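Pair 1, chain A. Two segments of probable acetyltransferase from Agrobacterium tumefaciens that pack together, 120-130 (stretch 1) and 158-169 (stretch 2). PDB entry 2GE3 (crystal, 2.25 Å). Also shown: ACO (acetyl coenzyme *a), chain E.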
# COMPACT_ATOMS: atom_id res chain seq x y z
N HIS A 120 15.20 -0.98 6.69
CA HIS A 120 15.79 -2.14 5.99
C HIS A 120 15.42 -2.13 4.48
O HIS A 120 16.25 -2.46 3.56
CB HIS A 120 15.32 -3.46 6.74
CG HIS A 120 15.69 -4.74 6.04
ND1 HIS A 120 16.96 -5.28 6.09
CD2 HIS A 120 14.94 -5.59 5.31
CE1 HIS A 120 16.96 -6.42 5.43
NE2 HIS A 120 15.75 -6.64 4.96
N ARG A 121 14.16 -1.78 4.25
CA ARG A 121 13.50 -1.94 2.95
C ARG A 121 12.82 -0.66 2.45
O ARG A 121 12.09 -0.02 3.20
CB ARG A 121 12.57 -3.15 2.96
CG ARG A 121 11.76 -3.38 1.66
CD ARG A 121 10.81 -4.53 1.95
NE ARG A 121 9.79 -4.42 0.92
CZ ARG A 121 9.95 -4.90 -0.33
NH1 ARG A 121 11.05 -5.60 -0.69
NH2 ARG A 121 9.01 -4.65 -1.21
N ILE A 122 13.26 -0.21 1.27
CA ILE A 122 12.65 0.89 0.54
C ILE A 122 11.89 0.37 -0.72
O ILE A 122 12.43 -0.30 -1.54
CB ILE A 122 13.59 2.03 0.17
CG1 ILE A 122 14.48 2.45 1.32
CG2 ILE A 122 12.74 3.23 -0.39
CD1 ILE A 122 13.71 2.80 2.67
N GLU A 123 10.60 0.71 -0.82
CA GLU A 123 9.78 0.21 -1.90
C GLU A 123 9.09 1.36 -2.62
O GLU A 123 9.01 2.46 -2.09
CB GLU A 123 8.80 -0.89 -1.41
CG GLU A 123 7.60 -0.38 -0.72
CD GLU A 123 6.71 -1.51 0.04
OE1 GLU A 123 5.49 -1.22 0.08
OE2 GLU A 123 7.17 -2.62 0.53
N LEU A 124 8.73 1.11 -3.88
CA LEU A 124 8.15 2.09 -4.80
C LEU A 124 7.33 1.38 -5.84
O LEU A 124 7.48 0.16 -6.10
CB LEU A 124 9.23 3.02 -5.42
CG LEU A 124 10.35 2.53 -6.31
CD1 LEU A 124 9.81 2.08 -7.77
CD2 LEU A 124 11.43 3.58 -6.38
N SER A 125 6.38 2.12 -6.38
CA SER A 125 5.59 1.69 -7.53
C SER A 125 5.79 2.69 -8.65
O SER A 125 5.78 3.86 -8.38
CB SER A 125 4.13 1.71 -7.13
OG SER A 125 3.94 0.45 -6.44
N VAL A 126 5.97 2.24 -9.88
CA VAL A 126 6.18 3.12 -11.01
C VAL A 126 5.33 2.67 -12.23
O VAL A 126 5.20 1.46 -12.48
CB VAL A 126 7.72 3.22 -11.34
CG1 VAL A 126 8.32 1.81 -11.74
CG2 VAL A 126 8.00 4.21 -12.35
N HIS A 127 4.78 3.63 -12.97
CA HIS A 127 4.06 3.30 -14.18
C HIS A 127 4.96 2.62 -15.18
O HIS A 127 6.10 3.06 -15.41
CB HIS A 127 3.35 4.53 -14.82
CG HIS A 127 2.36 5.22 -13.93
ND1 HIS A 127 1.80 6.44 -14.25
CD2 HIS A 127 1.84 4.89 -12.73
CE1 HIS A 127 1.01 6.84 -13.27
NE2 HIS A 127 1.05 5.94 -12.31
N ALA A 128 4.44 1.55 -15.80
CA ALA A 128 5.27 0.70 -16.68
C ALA A 128 5.80 1.47 -17.88
O ALA A 128 6.83 1.11 -18.49
CB ALA A 128 4.56 -0.61 -17.14
N ASP A 129 5.09 2.53 -18.23
CA ASP A 129 5.49 3.37 -19.32
C ASP A 129 6.34 4.62 -18.91
O ASP A 129 6.78 5.37 -19.76
CB ASP A 129 4.26 3.73 -20.17
CG ASP A 129 3.24 4.63 -19.42
OD1 ASP A 129 3.42 4.92 -18.20
OD2 ASP A 129 2.21 5.05 -20.06
N ASN A 130 6.67 4.77 -17.61
CA ASN A 130 7.51 5.88 -17.17
C ASN A 130 8.99 5.49 -17.34
O ASN A 130 9.65 5.14 -16.36
CB ASN A 130 7.23 6.18 -15.71
CG ASN A 130 7.85 7.50 -15.24
OD1 ASN A 130 8.73 8.06 -15.87
ND2 ASN A 130 7.33 8.03 -14.14
N TYR A 158 -6.28 2.06 -18.65
CA TYR A 158 -5.48 1.23 -17.73
C TYR A 158 -3.99 1.20 -18.03
O TYR A 158 -3.60 0.92 -19.15
CB TYR A 158 -5.98 -0.23 -17.72
CG TYR A 158 -7.38 -0.38 -17.19
CD1 TYR A 158 -8.36 -1.01 -17.95
CD2 TYR A 158 -7.75 0.13 -15.95
CE1 TYR A 158 -9.68 -1.09 -17.50
CE2 TYR A 158 -9.07 0.00 -15.46
CZ TYR A 158 -10.02 -0.59 -16.23
OH TYR A 158 -11.33 -0.66 -15.77
N ILE A 159 -3.20 1.42 -16.99
CA ILE A 159 -1.71 1.37 -16.99
C ILE A 159 -1.24 0.27 -16.02
O ILE A 159 -1.74 0.15 -14.90
CB ILE A 159 -1.06 2.76 -16.50
CG1 ILE A 159 -1.78 3.99 -17.07
CG2 ILE A 159 0.41 2.89 -16.81
CD1 ILE A 159 -1.98 3.88 -18.50
N ASP A 160 -0.28 -0.52 -16.45
CA ASP A 160 0.48 -1.36 -15.54
C ASP A 160 1.39 -0.57 -14.62
O ASP A 160 1.92 0.52 -14.93
CB ASP A 160 1.30 -2.35 -16.36
CG ASP A 160 0.39 -3.37 -17.11
OD1 ASP A 160 -0.83 -3.20 -17.13
OD2 ASP A 160 0.90 -4.34 -17.67
N SER A 161 1.60 -1.14 -13.47
CA SER A 161 2.52 -0.53 -12.52
C SER A 161 3.62 -1.58 -12.25
O SER A 161 3.35 -2.76 -12.25
CB SER A 161 1.77 -0.19 -11.22
OG SER A 161 2.42 0.90 -10.63
N LEU A 162 4.84 -1.15 -12.04
CA LEU A 162 5.94 -2.04 -11.67
C LEU A 162 6.29 -1.78 -10.27
O LEU A 162 6.48 -0.61 -9.86
CB LEU A 162 7.20 -1.77 -12.50
CG LEU A 162 7.02 -1.86 -14.03
CD1 LEU A 162 8.33 -1.66 -14.81
CD2 LEU A 162 6.29 -3.15 -14.51
N ASN A 163 6.45 -2.85 -9.53
CA ASN A 163 6.92 -2.73 -8.13
C ASN A 163 8.37 -2.97 -8.06
O ASN A 163 8.84 -3.91 -8.65
CB ASN A 163 6.24 -3.77 -7.23
CG ASN A 163 4.79 -3.48 -7.10
OD1 ASN A 163 4.48 -2.40 -6.72
ND2 ASN A 163 3.90 -4.39 -7.55
N MSE A 164 9.07 -2.18 -7.28
CA MSE A 164 10.52 -2.29 -7.23
C MSE A 164 10.87 -2.05 -5.78
O MSE A 164 10.09 -1.43 -5.07
CB MSE A 164 11.16 -1.24 -8.13
CG MSE A 164 10.67 -1.34 -9.67
SE MSE A 164 11.81 -0.03 -10.63
CE MSE A 164 13.55 -1.11 -10.61
N ALA A 165 12.02 -2.53 -5.35
CA ALA A 165 12.47 -2.34 -3.99
C ALA A 165 14.02 -2.40 -3.86
O ALA A 165 14.73 -3.03 -4.68
CB ALA A 165 11.80 -3.34 -3.06
N ILE A 166 14.51 -1.74 -2.82
CA ILE A 166 15.92 -1.86 -2.45
C ILE A 166 16.03 -2.33 -1.02
O ILE A 166 15.22 -1.96 -0.19
CB ILE A 166 16.70 -0.49 -2.70
CG1 ILE A 166 18.20 -0.70 -2.91
CG2 ILE A 166 16.31 0.56 -1.64
CD1 ILE A 166 18.90 0.59 -3.62
N ILE A 167 17.01 -3.19 -0.74
CA ILE A 167 17.22 -3.69 0.63
C ILE A 167 18.63 -3.23 1.06
O ILE A 167 19.60 -3.44 0.30
CB ILE A 167 16.97 -5.21 0.83
CG1 ILE A 167 15.47 -5.52 0.96
CG2 ILE A 167 17.67 -5.79 2.13
CD1 ILE A 167 15.15 -6.48 0.07
N PHE A 168 18.72 -2.54 2.21
CA PHE A 168 20.04 -2.05 2.66
C PHE A 168 20.81 -3.23 3.22
O PHE A 168 20.27 -4.06 3.98
CB PHE A 168 19.96 -0.93 3.69
CG PHE A 168 19.36 0.31 3.17
CD1 PHE A 168 18.21 0.82 3.77
CD2 PHE A 168 19.94 0.99 2.02
CE1 PHE A 168 17.62 1.95 3.31
CE2 PHE A 168 19.34 2.11 1.52
CZ PHE A 168 18.20 2.63 2.17
N GLY A 169 22.04 -3.32 2.74
CA GLY A 169 23.02 -4.27 3.24
C GLY A 169 23.98 -3.40 3.99
O GLY A 169 24.62 -3.89 4.92
N1A ACO E . 14.09 6.29 -21.46
C2A ACO E . 15.09 5.60 -20.92
N3A ACO E . 15.99 6.19 -20.12
C4A ACO E . 15.91 7.52 -19.86
C5A ACO E . 14.85 8.32 -20.38
C6A ACO E . 13.90 7.63 -21.24
N6A ACO E . 12.85 8.40 -21.75
N7A ACO E . 15.06 9.64 -20.00
C8A ACO E . 16.14 9.69 -19.22
N9A ACO E . 16.66 8.43 -19.17
C1B ACO E . 17.81 8.07 -18.39
C2B ACO E . 18.97 9.06 -18.40
O2B ACO E . 19.84 8.63 -19.47
C3B ACO E . 19.47 8.75 -16.98
O3B ACO E . 20.10 7.46 -16.99
P3B ACO E . 21.68 7.15 -17.29
O7A ACO E . 22.06 7.44 -18.74
O8A ACO E . 21.59 5.64 -17.04
O9A ACO E . 22.42 8.13 -16.45
C4B ACO E . 18.22 8.53 -16.12
O4B ACO E . 17.27 8.01 -17.04
C5B ACO E . 17.68 9.86 -15.55
O5B ACO E . 18.51 10.25 -14.47
P1A ACO E . 18.43 11.61 -13.73
O1A ACO E . 19.11 11.33 -12.45
O2A ACO E . 18.93 12.51 -14.83
O3A ACO E . 16.82 11.73 -13.52
P2A ACO E . 15.92 12.97 -13.23
O4A ACO E . 16.57 14.19 -12.65
O5A ACO E . 15.17 13.16 -14.52
O6A ACO E . 14.92 12.35 -12.07
CBP ACO E . 12.61 11.55 -12.18
CCP ACO E . 14.10 11.22 -12.42
CDP ACO E . 11.79 10.34 -12.73
CEP ACO E . 12.33 11.78 -10.69
CAP ACO E . 12.17 12.91 -12.84
OAP ACO E . 12.43 12.77 -14.21
C9P ACO E . 10.74 13.36 -12.72
O9P ACO E . 10.39 14.06 -11.77
N8P ACO E . 9.86 13.00 -13.68
C7P ACO E . 8.43 13.34 -13.49
C6P ACO E . 7.81 12.78 -12.23
C5P ACO E . 8.06 11.33 -11.90
O5P ACO E . 8.12 10.45 -12.76
N4P ACO E . 8.15 11.03 -10.60
C3P ACO E . 8.71 9.77 -10.16
C2P ACO E . 7.77 8.65 -10.54
S1P ACO E . 6.27 8.76 -9.58
C ACO E . 6.41 7.10 -9.74
O ACO E . 7.50 6.65 -9.95
CH3 ACO E . 5.14 6.32 -9.51
O HOH W 1 19.31 -3.38 6.59
O HOH W 2 5.44 -1.30 -4.41

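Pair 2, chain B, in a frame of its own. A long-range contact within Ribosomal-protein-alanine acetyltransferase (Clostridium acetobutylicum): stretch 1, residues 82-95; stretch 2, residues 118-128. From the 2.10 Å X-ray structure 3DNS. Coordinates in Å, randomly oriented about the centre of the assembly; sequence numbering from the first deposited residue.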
# COMPACT_ATOMS: atom_id res chain seq x y z
N ASN B 82 -9.85 21.00 19.26
CA ASN B 82 -11.18 21.51 18.95
C ASN B 82 -11.57 21.38 17.48
O ASN B 82 -12.74 21.16 17.11
CB ASN B 82 -11.30 22.98 19.40
CG ASN B 82 -12.67 23.55 19.14
OD1 ASN B 82 -13.65 23.11 19.74
ND2 ASN B 82 -12.77 24.45 18.21
N LYS B 83 -10.59 21.58 16.62
CA LYS B 83 -10.79 21.58 15.20
C LYS B 83 -9.71 20.74 14.55
O LYS B 83 -8.51 20.91 14.82
CB LYS B 83 -10.73 23.01 14.66
CG LYS B 83 -10.95 23.17 13.16
CD LYS B 83 -12.33 22.77 12.70
CE LYS B 83 -12.33 22.41 11.17
NZ LYS B 83 -12.02 23.58 10.34
N VAL B 84 -10.17 19.80 13.73
CA VAL B 84 -9.33 18.96 12.95
C VAL B 84 -9.59 19.20 11.43
O VAL B 84 -10.74 19.20 10.96
CB VAL B 84 -9.57 17.47 13.32
CG1 VAL B 84 -8.82 16.55 12.37
CG2 VAL B 84 -9.17 17.19 14.82
N ASN B 85 -8.52 19.41 10.69
CA ASN B 85 -8.55 19.38 9.22
C ASN B 85 -7.70 18.25 8.62
O ASN B 85 -6.66 17.91 9.12
CB ASN B 85 -8.07 20.70 8.62
CG ASN B 85 -9.12 21.74 8.67
OD1 ASN B 85 -9.41 22.27 9.74
ND2 ASN B 85 -9.76 21.99 7.52
N ILE B 86 -8.19 17.71 7.52
CA ILE B 86 -7.61 16.55 6.82
C ILE B 86 -7.45 16.92 5.32
O ILE B 86 -8.38 17.39 4.67
CB ILE B 86 -8.44 15.30 6.92
CG1 ILE B 86 -8.86 15.08 8.40
CG2 ILE B 86 -7.60 14.13 6.34
CD1 ILE B 86 -9.66 13.71 8.77
N ILE B 87 -6.22 16.76 4.85
CA ILE B 87 -5.83 16.95 3.46
C ILE B 87 -5.64 15.56 2.90
O ILE B 87 -4.85 14.75 3.43
CB ILE B 87 -4.45 17.65 3.39
CG1 ILE B 87 -4.45 18.98 4.15
CG2 ILE B 87 -4.04 17.81 1.93
CD1 ILE B 87 -3.13 19.65 4.25
N VAL B 88 -6.34 15.29 1.81
CA VAL B 88 -6.28 14.01 1.09
C VAL B 88 -6.30 14.23 -0.41
O VAL B 88 -6.94 15.16 -0.92
CB VAL B 88 -7.47 13.05 1.41
CG1 VAL B 88 -7.38 12.51 2.78
CG2 VAL B 88 -8.81 13.73 1.23
N ASP B 89 -5.57 13.39 -1.10
CA ASP B 89 -5.57 13.32 -2.56
C ASP B 89 -7.00 13.07 -2.99
O ASP B 89 -7.72 12.31 -2.32
CB ASP B 89 -4.62 12.18 -2.98
CG ASP B 89 -4.63 11.90 -4.43
OD1 ASP B 89 -5.66 12.17 -5.07
OD2 ASP B 89 -3.59 11.43 -4.93
N GLU B 90 -7.42 13.72 -4.08
CA GLU B 90 -8.78 13.60 -4.49
C GLU B 90 -9.12 12.18 -4.98
O GLU B 90 -10.29 11.84 -5.05
CB GLU B 90 -9.12 14.62 -5.59
CG GLU B 90 -9.33 16.05 -5.07
CD GLU B 90 -9.97 16.94 -6.08
OE1 GLU B 90 -10.42 16.46 -7.14
OE2 GLU B 90 -10.02 18.15 -5.82
N GLU B 91 -8.11 11.36 -5.27
CA GLU B 91 -8.35 9.94 -5.55
C GLU B 91 -8.93 9.13 -4.42
O GLU B 91 -9.52 8.10 -4.67
CB GLU B 91 -7.07 9.25 -5.99
CG GLU B 91 -6.69 9.70 -7.37
CD GLU B 91 -5.73 8.77 -8.05
OE1 GLU B 91 -5.03 8.00 -7.35
OE2 GLU B 91 -5.70 8.81 -9.30
N VAL B 92 -8.71 9.56 -3.17
CA VAL B 92 -9.20 8.82 -2.01
C VAL B 92 -10.71 8.97 -2.01
O VAL B 92 -11.25 10.01 -2.39
CB VAL B 92 -8.57 9.33 -0.66
CG1 VAL B 92 -9.18 8.61 0.57
CG2 VAL B 92 -7.00 9.19 -0.65
N SER B 93 -11.39 7.92 -1.56
CA SER B 93 -12.85 7.88 -1.58
C SER B 93 -13.42 8.88 -0.58
O SER B 93 -13.15 8.78 0.62
CB SER B 93 -13.29 6.47 -1.21
OG SER B 93 -14.69 6.39 -1.10
N THR B 94 -14.20 9.85 -1.07
CA THR B 94 -14.69 10.95 -0.21
C THR B 94 -15.95 10.55 0.58
O THR B 94 -16.42 11.26 1.50
CB THR B 94 -14.98 12.22 -1.05
OG1 THR B 94 -16.12 12.01 -1.87
CG2 THR B 94 -13.81 12.58 -1.95
N GLN B 95 -16.49 9.40 0.22
CA GLN B 95 -17.69 8.86 0.83
C GLN B 95 -17.55 8.68 2.35
O GLN B 95 -18.43 9.13 3.11
CB GLN B 95 -18.02 7.56 0.11
CG GLN B 95 -18.87 6.57 0.86
CD GLN B 95 -19.13 5.34 0.03
OE1 GLN B 95 -18.34 5.00 -0.85
NE2 GLN B 95 -20.26 4.65 0.30
N LEU B 118 0.02 17.02 -12.31
CA LEU B 118 -0.39 17.73 -11.11
C LEU B 118 -1.81 17.28 -10.72
O LEU B 118 -2.71 17.25 -11.55
CB LEU B 118 -0.38 19.24 -11.35
CG LEU B 118 0.92 20.00 -11.56
CD1 LEU B 118 0.61 21.34 -12.30
CD2 LEU B 118 1.64 20.23 -10.24
N LYS B 119 -2.00 16.95 -9.44
CA LYS B 119 -3.30 16.55 -8.97
C LYS B 119 -3.75 17.44 -7.80
O LYS B 119 -2.95 18.18 -7.19
CB LYS B 119 -3.28 15.07 -8.56
CG LYS B 119 -3.28 14.05 -9.73
CD LYS B 119 -2.77 12.63 -9.27
CE LYS B 119 -3.26 12.22 -7.90
NZ LYS B 119 -3.01 10.79 -7.45
N ASP B 120 -5.04 17.38 -7.51
CA ASP B 120 -5.66 18.22 -6.50
C ASP B 120 -5.77 17.44 -5.19
O ASP B 120 -5.74 16.20 -5.19
CB ASP B 120 -7.06 18.65 -6.95
CG ASP B 120 -7.06 19.48 -8.24
OD1 ASP B 120 -6.01 20.06 -8.67
OD2 ASP B 120 -8.18 19.61 -8.79
N GLU B 121 -5.87 18.19 -4.08
CA GLU B 121 -6.26 17.67 -2.77
C GLU B 121 -7.53 18.31 -2.20
O GLU B 121 -7.79 19.53 -2.31
CB GLU B 121 -5.10 17.88 -1.79
CG GLU B 121 -3.92 16.98 -2.05
CD GLU B 121 -2.80 17.16 -1.06
OE1 GLU B 121 -2.25 18.30 -1.01
OE2 GLU B 121 -2.46 16.16 -0.34
N PHE B 122 -8.34 17.47 -1.55
CA PHE B 122 -9.47 17.94 -0.75
C PHE B 122 -9.06 18.35 0.60
O PHE B 122 -8.15 17.75 1.18
CB PHE B 122 -10.52 16.86 -0.55
CG PHE B 122 -11.27 16.52 -1.76
CD1 PHE B 122 -11.97 17.52 -2.46
CD2 PHE B 122 -11.35 15.24 -2.19
CE1 PHE B 122 -12.71 17.20 -3.60
CE2 PHE B 122 -12.09 14.91 -3.29
CZ PHE B 122 -12.76 15.89 -4.02
N LEU B 123 -9.76 19.38 1.12
CA LEU B 123 -9.59 19.79 2.50
C LEU B 123 -10.90 19.53 3.21
O LEU B 123 -11.91 20.15 2.88
CB LEU B 123 -9.14 21.28 2.59
CG LEU B 123 -8.84 21.85 4.00
CD1 LEU B 123 -7.58 21.20 4.62
CD2 LEU B 123 -8.74 23.44 4.00
N PHE B 124 -10.87 18.60 4.17
CA PHE B 124 -12.04 18.29 5.02
C PHE B 124 -11.90 18.85 6.42
O PHE B 124 -10.82 18.90 6.93
CB PHE B 124 -12.20 16.79 5.11
CG PHE B 124 -12.65 16.18 3.86
CD1 PHE B 124 -13.97 16.21 3.50
CD2 PHE B 124 -11.77 15.50 3.05
CE1 PHE B 124 -14.39 15.65 2.32
CE2 PHE B 124 -12.22 14.92 1.86
CZ PHE B 124 -13.51 15.00 1.50
N GLY B 125 -12.99 19.21 7.09
CA GLY B 125 -12.86 19.68 8.46
C GLY B 125 -13.94 19.13 9.37
O GLY B 125 -15.03 18.79 8.90
N MSE B 126 -13.60 19.02 10.66
CA MSE B 126 -14.55 18.63 11.69
C MSE B 126 -14.14 19.26 13.01
O MSE B 126 -12.98 19.23 13.39
CB MSE B 126 -14.60 17.10 11.84
CG MSE B 126 -15.46 16.63 12.97
SE MSE B 126 -15.71 14.69 13.04
CE MSE B 126 -16.72 14.39 11.40
N ASP B 127 -15.11 19.83 13.70
CA ASP B 127 -14.87 20.33 15.06
C ASP B 127 -15.45 19.41 16.15
O ASP B 127 -16.22 18.48 15.83
CB ASP B 127 -15.24 21.81 15.21
CG ASP B 127 -16.68 22.07 15.14
OD1 ASP B 127 -17.52 21.15 15.28
OD2 ASP B 127 -17.01 23.24 14.92
N TYR B 128 -15.05 19.64 17.40
CA TYR B 128 -15.50 18.82 18.54
C TYR B 128 -17.04 18.80 18.63
O TYR B 128 -17.64 17.73 18.80
CB TYR B 128 -14.88 19.34 19.86
CG TYR B 128 -15.11 18.47 21.08
CD1 TYR B 128 -14.12 17.59 21.52
CD2 TYR B 128 -16.29 18.57 21.82
CE1 TYR B 128 -14.31 16.81 22.64
CE2 TYR B 128 -16.51 17.80 22.97
CZ TYR B 128 -15.51 16.91 23.38
OH TYR B 128 -15.71 16.13 24.51

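Two antiparallel strands with the same register in two acetyltransferases. The strand axes approach to 4.4 Å at 150° in pair 1 and to 4.5 Å at 153° in pair 2, and 14 central residues superpose with an RMSD of 0.4 Å. The ladder is equivalent: I122(A), L124(A) and V126(A) each exchange two backbone hydrogen bonds with I166(A), M164(A) and L162(A), as V84(B), I86(B) and V88(B) do with M126(B), F124(B) and F122(B). At the turn end one further bond follows, from A128(A) N to D160(A) O (2.9 Å) and from E90(B) N to D120(B) O (3.2 Å), where a type I turn begins at the matched H127(A) and D89(B); at the other end F168(A) N and Y128(B) N donate to H120(A) O and N82(B) O, respectively, both at 2.8 Å.

The hydrogen-bonded pairs put their side chains on one face, apolar in both proteins. I122(A) matches V84(B), and I166(A) matches selenomethionine M126(B). In pair 1 the two isoleucines touch, I122(A) CB to I166(A) CG2 at 3.6 Å; in pair 2 the side chains of V84(B) and M126(B) make no comparably close contact. At the next rung L124(A), with chi1 p, brings CD1 to 3.6 Å from CB of selenomethionine M164(A). I86(B), with chi1 m, meets F124(B) more loosely, CB to CB 4.4 Å, while the phenylalanine ring receives V88(B) CG2 at its edge, 3.7 Å from CE2. The equivalent diagonal in pair 1 is V126(A) CG1 to M164(A) SE, 4.1 Å. L162(A) and F122(B) also coincide. A128(A) CB reaches L162(A) CD2 at 4.0 Å, whereas the longer E90(B) lays its CG over the F122(B) ring face, 3.5 Å from the centroid, a CH-pi contact.

The other face differs more in chemistry. R121(A) NE and E123(A) OE2 form a salt bridge along their strand at 3.2 Å. A165(A) CB lies over one guanidinium face, 3.4 Å from R121(A) NH1. The matching K83(B) donates from NZ to N85(B) OD1 at 3.0 Å, and its CE lies 3.9 Å from G125(B) CA; a CB on this glycine would fall 3.0 Å from K83(B) CE, a clash. S125(A) OG and N163(A) OD1 are 2.9 Å apart; their counterparts I87(B) and L123(B) make an apolar contact, CG1 to CD1 3.9 Å. Beyond these rungs, near the turn, H127(A) CB packs against I159(A) CG2 at 3.9 Å, while at the same positions D89(B) OD2 and K119(B) NZ form a 2.7 Å salt bridge, the side chains of D89(B) and E121(B) diverging.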